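Local coordinates for APL1 (Anopheles gambiae, PDB 3O6N), which probably forms, as APL1C does, a leucine-rich repeat heterodimer with LRIM1 that regulates complement-like immunity in the mosquito, at residues L300-N305 with P315-L320; V331-S336 with K342-S347; V363-V368 with H383-K388. All coordinates share one frame; numbering follows the deposited sequence. Where two conformers were deposited one is given.

Contact 1. Residues L300-N305 with P315-L320; sequences LDLSHN and PQFDRL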
loop_
_atom_site.group_PDB
_atom_site.type_symbol
_atom_site.label_atom_id
_atom_site.label_comp_id
_atom_site.label_asym_id
_atom_site.label_seq_id
_atom_site.Cartn_x
_atom_site.Cartn_y
_atom_site.Cartn_z
ATOM N N LEU A 300 14.668 -12.595 6.753
ATOM C CA LEU A 300 14.765 -13.111 5.397
ATOM C C LEU A 300 13.758 -14.234 5.221
ATOM O O LEU A 300 13.864 -15.285 5.856
ATOM C CB LEU A 300 16.190 -13.610 5.106
ATOM C CG LEU A 300 16.490 -14.123 3.691
ATOM C CD1 LEU A 300 16.128 -13.087 2.634
ATOM C CD2 LEU A 300 17.954 -14.534 3.558
ATOM N N ASP A 301 12.774 -14.003 4.364
ATOM C CA ASP A 301 11.744 -14.998 4.119
ATOM C C ASP A 301 11.947 -15.633 2.754
ATOM O O ASP A 301 11.729 -14.991 1.725
ATOM C CB ASP A 301 10.354 -14.367 4.208
ATOM C CG ASP A 301 9.243 -15.393 4.154
ATOM O OD1 ASP A 301 9.538 -16.572 3.863
ATOM O OD2 ASP A 301 8.075 -15.015 4.398
ATOM N N LEU A 302 12.370 -16.893 2.752
ATOM C CA LEU A 302 12.589 -17.630 1.517
ATOM C C LEU A 302 11.643 -18.821 1.411
ATOM O O LEU A 302 11.873 -19.730 0.612
ATOM C CB LEU A 302 14.032 -18.143 1.458
ATOM C CG LEU A 302 15.137 -17.087 1.533
ATOM C CD1 LEU A 302 16.478 -17.739 1.819
ATOM C CD2 LEU A 302 15.181 -16.275 0.247
ATOM N N SER A 303 10.593 -18.823 2.223
ATOM C CA SER A 303 9.675 -19.958 2.266
ATOM C C SER A 303 8.909 -20.119 0.957
ATOM O O SER A 303 8.696 -19.154 0.226
ATOM C CB SER A 303 8.701 -19.838 3.454
ATOM O OG SER A 303 7.813 -18.726 3.295
ATOM N N HIS A 304 8.502 -21.350 0.669
ATOM C CA HIS A 304 7.700 -21.646 -0.516
ATOM C C HIS A 304 8.411 -21.279 -1.813
ATOM O O HIS A 304 7.913 -20.493 -2.617
ATOM C CB HIS A 304 6.315 -20.989 -0.422
ATOM C CG HIS A 304 5.436 -21.614 0.614
ATOM N ND1 HIS A 304 5.403 -21.184 1.925
ATOM C CD2 HIS A 304 4.580 -22.660 0.542
ATOM C CE1 HIS A 304 4.552 -21.926 2.608
ATOM N NE2 HIS A 304 4.040 -22.831 1.793
ATOM N N ASN A 305 9.590 -21.860 -1.996
ATOM C CA ASN A 305 10.324 -21.739 -3.244
ATOM C C ASN A 305 10.808 -23.120 -3.676
ATOM O O ASN A 305 10.243 -24.131 -3.259
ATOM C CB ASN A 305 11.481 -20.749 -3.106
ATOM C CG ASN A 305 11.015 -19.298 -3.168
ATOM O OD1 ASN A 305 10.654 -18.809 -4.233
ATOM N ND2 ASN A 305 11.016 -18.611 -2.027
ATOM N N PRO A 315 27.199 -17.146 6.131
ATOM C CA PRO A 315 27.567 -15.823 6.650
ATOM C C PRO A 315 26.396 -14.844 6.676
ATOM O O PRO A 315 26.349 -13.978 7.548
ATOM C CB PRO A 315 28.654 -15.343 5.673
ATOM C CG PRO A 315 28.529 -16.225 4.470
ATOM C CD PRO A 315 28.039 -17.542 4.989
ATOM N N GLN A 316 25.468 -14.974 5.732
ATOM C CA GLN A 316 24.268 -14.145 5.739
ATOM C C GLN A 316 23.306 -14.612 6.832
ATOM O O GLN A 316 22.779 -13.802 7.597
ATOM C CB GLN A 316 23.572 -14.174 4.375
ATOM C CG GLN A 316 22.311 -13.323 4.309
ATOM C CD GLN A 316 22.602 -11.836 4.421
ATOM O OE1 GLN A 316 22.762 -11.150 3.414
ATOM N NE2 GLN A 316 22.671 -11.333 5.650
ATOM N N PHE A 317 23.082 -15.922 6.892
ATOM C CA PHE A 317 22.163 -16.511 7.869
ATOM C C PHE A 317 22.591 -16.245 9.312
ATOM O O PHE A 317 21.751 -16.025 10.185
ATOM C CB PHE A 317 22.052 -18.024 7.659
ATOM C CG PHE A 317 21.439 -18.426 6.341
ATOM C CD1 PHE A 317 20.629 -17.557 5.636
ATOM C CD2 PHE A 317 21.679 -19.687 5.813
ATOM C CE1 PHE A 317 20.065 -17.934 4.425
ATOM C CE2 PHE A 317 21.122 -20.072 4.606
ATOM C CZ PHE A 317 20.308 -19.192 3.912
ATOM N N ASP A 318 23.899 -16.284 9.554
ATOM C CA ASP A 318 24.459 -16.143 10.899
ATOM C C ASP A 318 24.096 -14.821 11.566
ATOM O O ASP A 318 24.100 -14.723 12.795
ATOM C CB ASP A 318 25.986 -16.266 10.863
ATOM C CG ASP A 318 26.469 -17.703 10.882
ATOM O OD1 ASP A 318 25.696 -18.603 11.274
ATOM O OD2 ASP A 318 27.641 -17.929 10.516
ATOM N N ARG A 319 23.796 -13.809 10.754
ATOM C CA ARG A 319 23.531 -12.462 11.249
ATOM C C ARG A 319 22.044 -12.157 11.405
ATOM O O ARG A 319 21.677 -11.100 11.917
ATOM C CB ARG A 319 24.125 -11.421 10.300
ATOM C CG ARG A 319 25.568 -11.652 9.910
ATOM C CD ARG A 319 26.017 -10.576 8.938
ATOM N NE ARG A 319 25.830 -9.241 9.500
ATOM C CZ ARG A 319 26.768 -8.580 10.169
ATOM N NH1 ARG A 319 27.961 -9.127 10.354
ATOM N NH2 ARG A 319 26.515 -7.369 10.650
ATOM N N LEU A 320 21.189 -13.065 10.948
ATOM C CA LEU A 320 19.747 -12.814 10.959
ATOM C C LEU A 320 19.112 -13.053 12.322
ATOM O O LEU A 320 19.675 -13.737 13.176
ATOM C CB LEU A 320 19.052 -13.692 9.915
ATOM C CG LEU A 320 19.464 -13.471 8.459
ATOM C CD1 LEU A 320 18.832 -14.539 7.579
ATOM C CD2 LEU A 320 19.049 -12.074 8.015
#

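Contact 2. Residues V331-S336 with K342-S347; sequences VTLKLS and KNLTLS. With NAG (2-acetamido-2-deoxy-beta-D-glucopyranose), chain D.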
loop_
_atom_site.group_PDB
_atom_site.type_symbol
_atom_site.label_atom_id
_atom_site.label_comp_id
_atom_site.label_asym_id
_atom_site.label_seq_id
_atom_site.Cartn_x
_atom_site.Cartn_y
_atom_site.Cartn_z
ATOM N N VAL A 331 18.582 -29.413 1.415
ATOM C CA VAL A 331 19.222 -30.625 1.915
ATOM C C VAL A 331 20.100 -30.381 3.142
ATOM O O VAL A 331 20.184 -31.228 4.028
ATOM C CB VAL A 331 20.053 -31.302 0.812
ATOM C CG1 VAL A 331 19.139 -31.848 -0.270
ATOM C CG2 VAL A 331 21.052 -30.318 0.226
ATOM N N THR A 332 20.753 -29.225 3.194
ATOM C CA THR A 332 21.623 -28.900 4.322
ATOM C C THR A 332 21.526 -27.442 4.770
ATOM O O THR A 332 21.137 -26.560 4.007
ATOM C CB THR A 332 23.106 -29.200 4.008
ATOM O OG1 THR A 332 23.549 -28.353 2.944
ATOM C CG2 THR A 332 23.303 -30.654 3.607
ATOM N N LEU A 333 21.903 -27.209 6.021
ATOM C CA LEU A 333 21.963 -25.870 6.581
ATOM C C LEU A 333 23.044 -25.854 7.651
ATOM O O LEU A 333 23.098 -26.746 8.495
ATOM C CB LEU A 333 20.614 -25.478 7.192
ATOM C CG LEU A 333 20.556 -24.090 7.837
ATOM C CD1 LEU A 333 20.736 -23.004 6.777
ATOM C CD2 LEU A 333 19.247 -23.889 8.605
ATOM N N LYS A 334 23.910 -24.849 7.602
ATOM C CA LYS A 334 24.974 -24.704 8.588
ATOM C C LYS A 334 24.873 -23.361 9.297
ATOM O O LYS A 334 24.690 -22.327 8.658
ATOM C CB LYS A 334 26.349 -24.812 7.923
ATOM C CG LYS A 334 26.754 -26.209 7.504
ATOM C CD LYS A 334 28.152 -26.191 6.899
ATOM C CE LYS A 334 28.622 -27.585 6.522
ATOM N NZ LYS A 334 29.968 -27.539 5.885
ATOM N N LEU A 335 25.000 -23.385 10.618
ATOM C CA LEU A 335 25.008 -22.163 11.411
ATOM C C LEU A 335 26.223 -22.165 12.331
ATOM O O LEU A 335 26.632 -23.215 12.828
ATOM C CB LEU A 335 23.730 -22.046 12.245
ATOM C CG LEU A 335 22.389 -21.847 11.527
ATOM C CD1 LEU A 335 21.254 -21.841 12.540
ATOM C CD2 LEU A 335 22.384 -20.557 10.716
ATOM N N SER A 336 26.800 -20.989 12.549
ATOM C CA SER A 336 27.915 -20.842 13.476
ATOM C C SER A 336 27.412 -20.907 14.910
ATOM O O SER A 336 26.231 -20.677 15.170
ATOM C CB SER A 336 28.632 -19.513 13.246
ATOM O OG SER A 336 29.208 -19.458 11.952
ATOM N N LYS A 342 16.581 -16.043 16.156
ATOM C CA LYS A 342 15.579 -16.155 17.211
ATOM C C LYS A 342 14.332 -16.881 16.711
ATOM O O LYS A 342 13.566 -17.424 17.495
ATOM C CB LYS A 342 15.196 -14.768 17.737
ATOM C CG LYS A 342 16.330 -14.025 18.419
ATOM C CD LYS A 342 16.875 -14.815 19.598
ATOM C CE LYS A 342 18.007 -14.068 20.287
ATOM N NZ LYS A 342 18.554 -14.828 21.446
ATOM N N ASN A 343 14.132 -16.877 15.398
ATOM C CA ASN A 343 12.993 -17.546 14.781
ATOM C C ASN A 343 13.423 -18.195 13.468
ATOM O O ASN A 343 13.846 -17.509 12.542
ATOM C CB ASN A 343 11.855 -16.547 14.534
ATOM C CG ASN A 343 10.516 -17.227 14.282
ATOM O OD1 ASN A 343 10.454 -18.352 13.785
ATOM N ND2 ASN A 343 9.432 -16.540 14.633
ATOM N N LEU A 344 13.320 -19.519 13.401
ATOM C CA LEU A 344 13.762 -20.280 12.239
ATOM C C LEU A 344 12.712 -21.314 11.839
ATOM O O LEU A 344 12.234 -22.064 12.685
ATOM C CB LEU A 344 15.086 -20.982 12.562
ATOM C CG LEU A 344 15.720 -21.905 11.517
ATOM C CD1 LEU A 344 16.115 -21.117 10.268
ATOM C CD2 LEU A 344 16.933 -22.619 12.117
ATOM N N THR A 345 12.333 -21.341 10.563
ATOM C CA THR A 345 11.444 -22.398 10.067
ATOM C C THR A 345 12.198 -23.328 9.118
ATOM O O THR A 345 13.001 -22.872 8.299
ATOM C CB THR A 345 10.177 -21.856 9.385
ATOM O OG1 THR A 345 10.529 -21.056 8.250
ATOM C CG2 THR A 345 9.351 -21.019 10.371
ATOM N N LEU A 346 11.932 -24.628 9.230
ATOM C CA LEU A 346 12.749 -25.647 8.567
ATOM C C LEU A 346 11.939 -26.782 7.949
ATOM O O LEU A 346 12.483 -27.611 7.218
ATOM C CB LEU A 346 13.732 -26.253 9.569
ATOM C CG LEU A 346 14.731 -25.299 10.223
ATOM C CD1 LEU A 346 15.457 -25.999 11.373
ATOM C CD2 LEU A 346 15.719 -24.770 9.189
ATOM N N SER A 347 10.644 -26.834 8.247
ATOM C CA SER A 347 9.839 -27.984 7.846
ATOM C C SER A 347 9.555 -28.013 6.345
ATOM O O SER A 347 9.757 -27.022 5.634
ATOM C CB SER A 347 8.541 -28.064 8.659
ATOM O OG SER A 347 7.612 -27.067 8.263
HETATM C C1 NAG D . 8.256 -17.196 14.114
HETATM C C2 NAG D . 7.131 -16.712 15.030
HETATM C C3 NAG D . 5.750 -17.083 14.503
HETATM C C4 NAG D . 5.620 -16.782 13.017
HETATM C C5 NAG D . 6.801 -17.356 12.245
HETATM C C6 NAG D . 6.700 -16.998 10.766
HETATM C C7 NAG D . 7.606 -16.511 17.403
HETATM C C8 NAG D . 7.908 -17.228 18.685
HETATM N N2 NAG D . 7.304 -17.273 16.355
HETATM O O3 NAG D . 4.770 -16.354 15.209
HETATM O O4 NAG D . 4.420 -17.341 12.530
HETATM O O5 NAG D . 8.013 -16.853 12.765
HETATM O O6 NAG D . 6.460 -18.164 10.009
HETATM O O7 NAG D . 7.643 -15.282 17.350
#

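Contact 3. Residues V363-V368 with H383-K388; sequences VARPAV and HGLCCK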
loop_
_atom_site.group_PDB
_atom_site.type_symbol
_atom_site.label_atom_id
_atom_site.label_comp_id
_atom_site.label_asym_id
_atom_site.label_seq_id
_atom_site.Cartn_x
_atom_site.Cartn_y
_atom_site.Cartn_z
ATOM N N VAL A 363 21.181 -24.727 17.643
ATOM C CA VAL A 363 19.839 -24.148 17.666
ATOM C C VAL A 363 18.838 -25.237 18.039
ATOM O O VAL A 363 19.089 -26.421 17.818
ATOM C CB VAL A 363 19.473 -23.510 16.306
ATOM C CG1 VAL A 363 19.139 -24.577 15.280
ATOM C CG2 VAL A 363 18.314 -22.516 16.459
ATOM N N ALA A 364 17.716 -24.835 18.624
ATOM C CA ALA A 364 16.693 -25.789 19.037
ATOM C C ALA A 364 15.330 -25.117 19.119
ATOM O O ALA A 364 15.150 -23.996 18.644
ATOM C CB ALA A 364 17.062 -26.419 20.373
ATOM N N ARG A 365 14.371 -25.812 19.717
ATOM C CA ARG A 365 13.043 -25.252 19.910
ATOM C C ARG A 365 12.969 -24.559 21.263
ATOM O O ARG A 365 13.596 -25.001 22.221
ATOM C CB ARG A 365 11.981 -26.344 19.774
ATOM C CG ARG A 365 11.984 -26.959 18.384
ATOM C CD ARG A 365 10.873 -27.965 18.158
ATOM N NE ARG A 365 10.808 -28.308 16.740
ATOM C CZ ARG A 365 11.649 -29.138 16.132
ATOM N NH1 ARG A 365 12.618 -29.728 16.825
ATOM N NH2 ARG A 365 11.521 -29.380 14.833
ATOM N N PRO A 366 12.179 -23.478 21.354
ATOM C CA PRO A 366 11.241 -23.027 20.322
ATOM C C PRO A 366 11.783 -22.009 19.307
ATOM O O PRO A 366 10.981 -21.465 18.552
ATOM C CB PRO A 366 10.130 -22.375 21.150
ATOM C CG PRO A 366 10.867 -21.781 22.311
ATOM C CD PRO A 366 12.017 -22.724 22.610
ATOM N N ALA A 367 13.086 -21.748 19.280
ATOM C CA ALA A 367 13.641 -20.875 18.241
ATOM C C ALA A 367 13.258 -21.444 16.879
ATOM O O ALA A 367 12.732 -20.734 16.018
ATOM C CB ALA A 367 15.148 -20.746 18.374
ATOM N N VAL A 368 13.522 -22.736 16.694
ATOM C CA VAL A 368 12.963 -23.476 15.572
ATOM C C VAL A 368 11.458 -23.553 15.773
ATOM O O VAL A 368 10.977 -24.160 16.731
ATOM C CB VAL A 368 13.559 -24.892 15.466
ATOM C CG1 VAL A 368 12.847 -25.687 14.380
ATOM C CG2 VAL A 368 15.060 -24.808 15.174
ATOM N N HIS A 383 15.415 -34.590 15.223
ATOM C CA HIS A 383 15.014 -33.374 15.917
ATOM C C HIS A 383 13.722 -32.799 15.331
ATOM O O HIS A 383 13.614 -31.596 15.081
ATOM C CB HIS A 383 16.144 -32.344 15.890
ATOM C CG HIS A 383 17.381 -32.794 16.606
ATOM N ND1 HIS A 383 17.394 -33.094 17.951
ATOM C CD2 HIS A 383 18.645 -32.991 16.163
ATOM C CE1 HIS A 383 18.614 -33.458 18.307
ATOM N NE2 HIS A 383 19.391 -33.404 17.241
ATOM N N GLY A 384 12.752 -33.681 15.105
ATOM C CA GLY A 384 11.407 -33.278 14.731
ATOM C C GLY A 384 11.226 -32.936 13.264
ATOM O O GLY A 384 10.181 -32.427 12.867
ATOM N N LEU A 385 12.239 -33.222 12.454
ATOM C CA LEU A 385 12.210 -32.880 11.033
ATOM C C LEU A 385 12.598 -34.082 10.173
ATOM O O LEU A 385 13.530 -34.814 10.503
ATOM C CB LEU A 385 13.158 -31.709 10.761
ATOM C CG LEU A 385 12.769 -30.396 11.449
ATOM C CD1 LEU A 385 13.987 -29.533 11.725
ATOM C CD2 LEU A 385 11.742 -29.643 10.619
ATOM N N CYS A 386 11.884 -34.285 9.069
ATOM C CA CYS A 386 12.162 -35.416 8.188
ATOM C C CYS A 386 13.531 -35.314 7.534
ATOM O O CYS A 386 13.930 -34.245 7.077
ATOM C CB CYS A 386 11.086 -35.534 7.107
ATOM S SG CYS A 386 9.454 -35.921 7.753
ATOM N N CYS A 387 14.244 -36.433 7.478
ATOM C CA CYS A 387 15.547 -36.451 6.833
ATOM C C CYS A 387 15.893 -37.844 6.330
ATOM O O CYS A 387 15.317 -38.844 6.768
ATOM C CB CYS A 387 16.632 -35.966 7.794
ATOM S SG CYS A 387 16.922 -37.092 9.186
ATOM N N LYS A 388 16.841 -37.900 5.403
ATOM C CA LYS A 388 17.348 -39.172 4.907
ATOM C C LYS A 388 18.834 -39.294 5.230
ATOM O O LYS A 388 19.583 -38.319 5.134
ATOM C CB LYS A 388 17.120 -39.278 3.400
ATOM C CG LYS A 388 17.791 -38.168 2.609
ATOM C CD LYS A 388 17.207 -38.036 1.211
ATOM C CE LYS A 388 17.915 -36.936 0.427
ATOM N NZ LYS A 388 18.003 -35.664 1.196
#

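Contact 1. Residues L300-N305 with P315-L320
Leu300, Leu320 and Phe317 carry this wholly apolar contact, in which the end of a short strand meets residues 315-320, a short helix and a type I turn, across the inside of a leucine-rich repeat coil. Leu300 gives up the most surface. With its CG anti to the backbone N (chi1 -177°), it reaches inward between the other two: its CB lies 3.7 Å from Leu320 CD1, and its CD2 touches the same methyl at 4.1 Å. Leu300 CD2 also meets the ring of Phe317 at its edge, near the ring plane, 4.1 Å from Phe317 CE1. Leu302, two residues on, adds a looser touch, its CD1 standing 4.4 Å from Phe317 CE1. Leu320 is brought into place by the turn, which runs from Phe317 to Leu320 and is closed by the bond from Leu320 N to Phe317 O. On the strand side, Asp301 OD1 accepts from Ser303 N, an Asx turn just past the strand, and also from Ser303 OG. Strands 276-278 and 322-324 flank strand 299-301 in the parallel stack, and Leu277 and Leu323 pack against Leu300, while Leu287 of strand 286-288 touches both Leu302 and Phe317.

Contact 2. Residues V331-S336 with K342-S347
This is a buried leucine-to-leucine contact across the interior of the solenoid near its C-terminal end, joining the irregular chain of residues 331-336 to strand 343-345, the outermost strand of the parallel stack. Four side chains meet and no hydrogen bond crosses. Leu333 has the most surface buried: its CD2 reaches CD2 of Leu346 at 3.7 Å, the two side chains crossing at about a right angle, and stands 4.4 Å from CD2 of Leu344. Both Leu333 and Leu344 hold CG anti to the backbone N (chi1 179° and 177°), which sends their branches toward the interior. Leu335 comes in beside them, its CD1 lying 4.4 Å from Leu344 CD2, so that this one methyl lies near both leucines of residues 331-336. Leu359 of helix 353-359 touches Leu333, Leu335 and Leu346, and Phe317 of helix 314-317 packs on Leu333 and Leu335. Asn343 faces away from this core and carries the glycan, with ND2 bonded covalently to C1 of the sugar at 1.4 Å. The chemistry thus divides along strand 343-345: Leu344 goes into an apolar interior held by dispersion and the exclusion of water, whereas the sugar is joined to Asn343 away from the leucines and is held also by a hydrogen bond with Tyr324 OH.

Contact 3. Residues V363-V368 with H383-K388
Arg365 points its guanidinium end-on at the backbone of residues 383-385, so that one carbonyl oxygen, His383 O, receives two of its N-H groups. The main bond runs from Arg365 NH1 to His383 O at 2.7 Å, with an N-H...O angle of 151°. Arg365 NH2 adds a weak bond to His383 O at 3.1 Å, bent to 135°. The oxygen lies close to the guanidinium plane, at its edge, but the approach looks different from the carbonyl: NH1 stands above the carbonyl plane, 55° out of it, and so does not follow a lone pair. The side chain is extended from CG to NE, and this length carries the charged group across to the other segment.

Leu385 meets the same group at its edge, with CG 3.7 Å from Arg365 NH2 and the two side chains crossing obliquely. Within the arginine's own segment, Val368 CG1 lies over one guanidinium face, 3.7 Å above the plane and offset toward the rim. Gly384, between the two partners, has positive phi and, lacking a side chain, lets Arg365 NH2 come close to its backbone.

The contact joins the loop after helix 353-359 to the start of strand 385-388 in the C-terminal cap. That strand is tied by disulfides from Cys386 to Cys375 and from Cys387 to Cys353, while Leu385 packs on Leu356 of the helix. The bonds from NH1 and NH2 to His383 O and from NH2 to Asp370 O all go to neutral carbonyls, and no carboxylate lies across the contact. The positive charge of Arg365 probably polarises the His383 carbonyl, and the paired donors limit rotation of the guanidinium while aliphatic carbon lies against its face and edge.

The three contacts follow one another along the chain and carry the solenoid into its C-terminal cap. Contacts 1 and 2 have centres 9 Å apart and share one hydrophobic core: Phe317 CD2 packs 3.6 Å from Leu333 CD1, and a probable hydrogen bond joins Asp318 OD2 to Ser336 OG at 2.6 Å. Contact 2 meets contact 3, 8 Å away between centres, through a probable bond of 2.9 Å from Leu344 N to Ala367 O and through Leu346 CD1 against Leu385 CD1. Contacts 1 and 3 do not touch, their nearest atoms about 9 Å apart. The sugar on Asn343 belongs to contact 2; the Arg365 side chain comes to about 10 Å from it (nearest atoms).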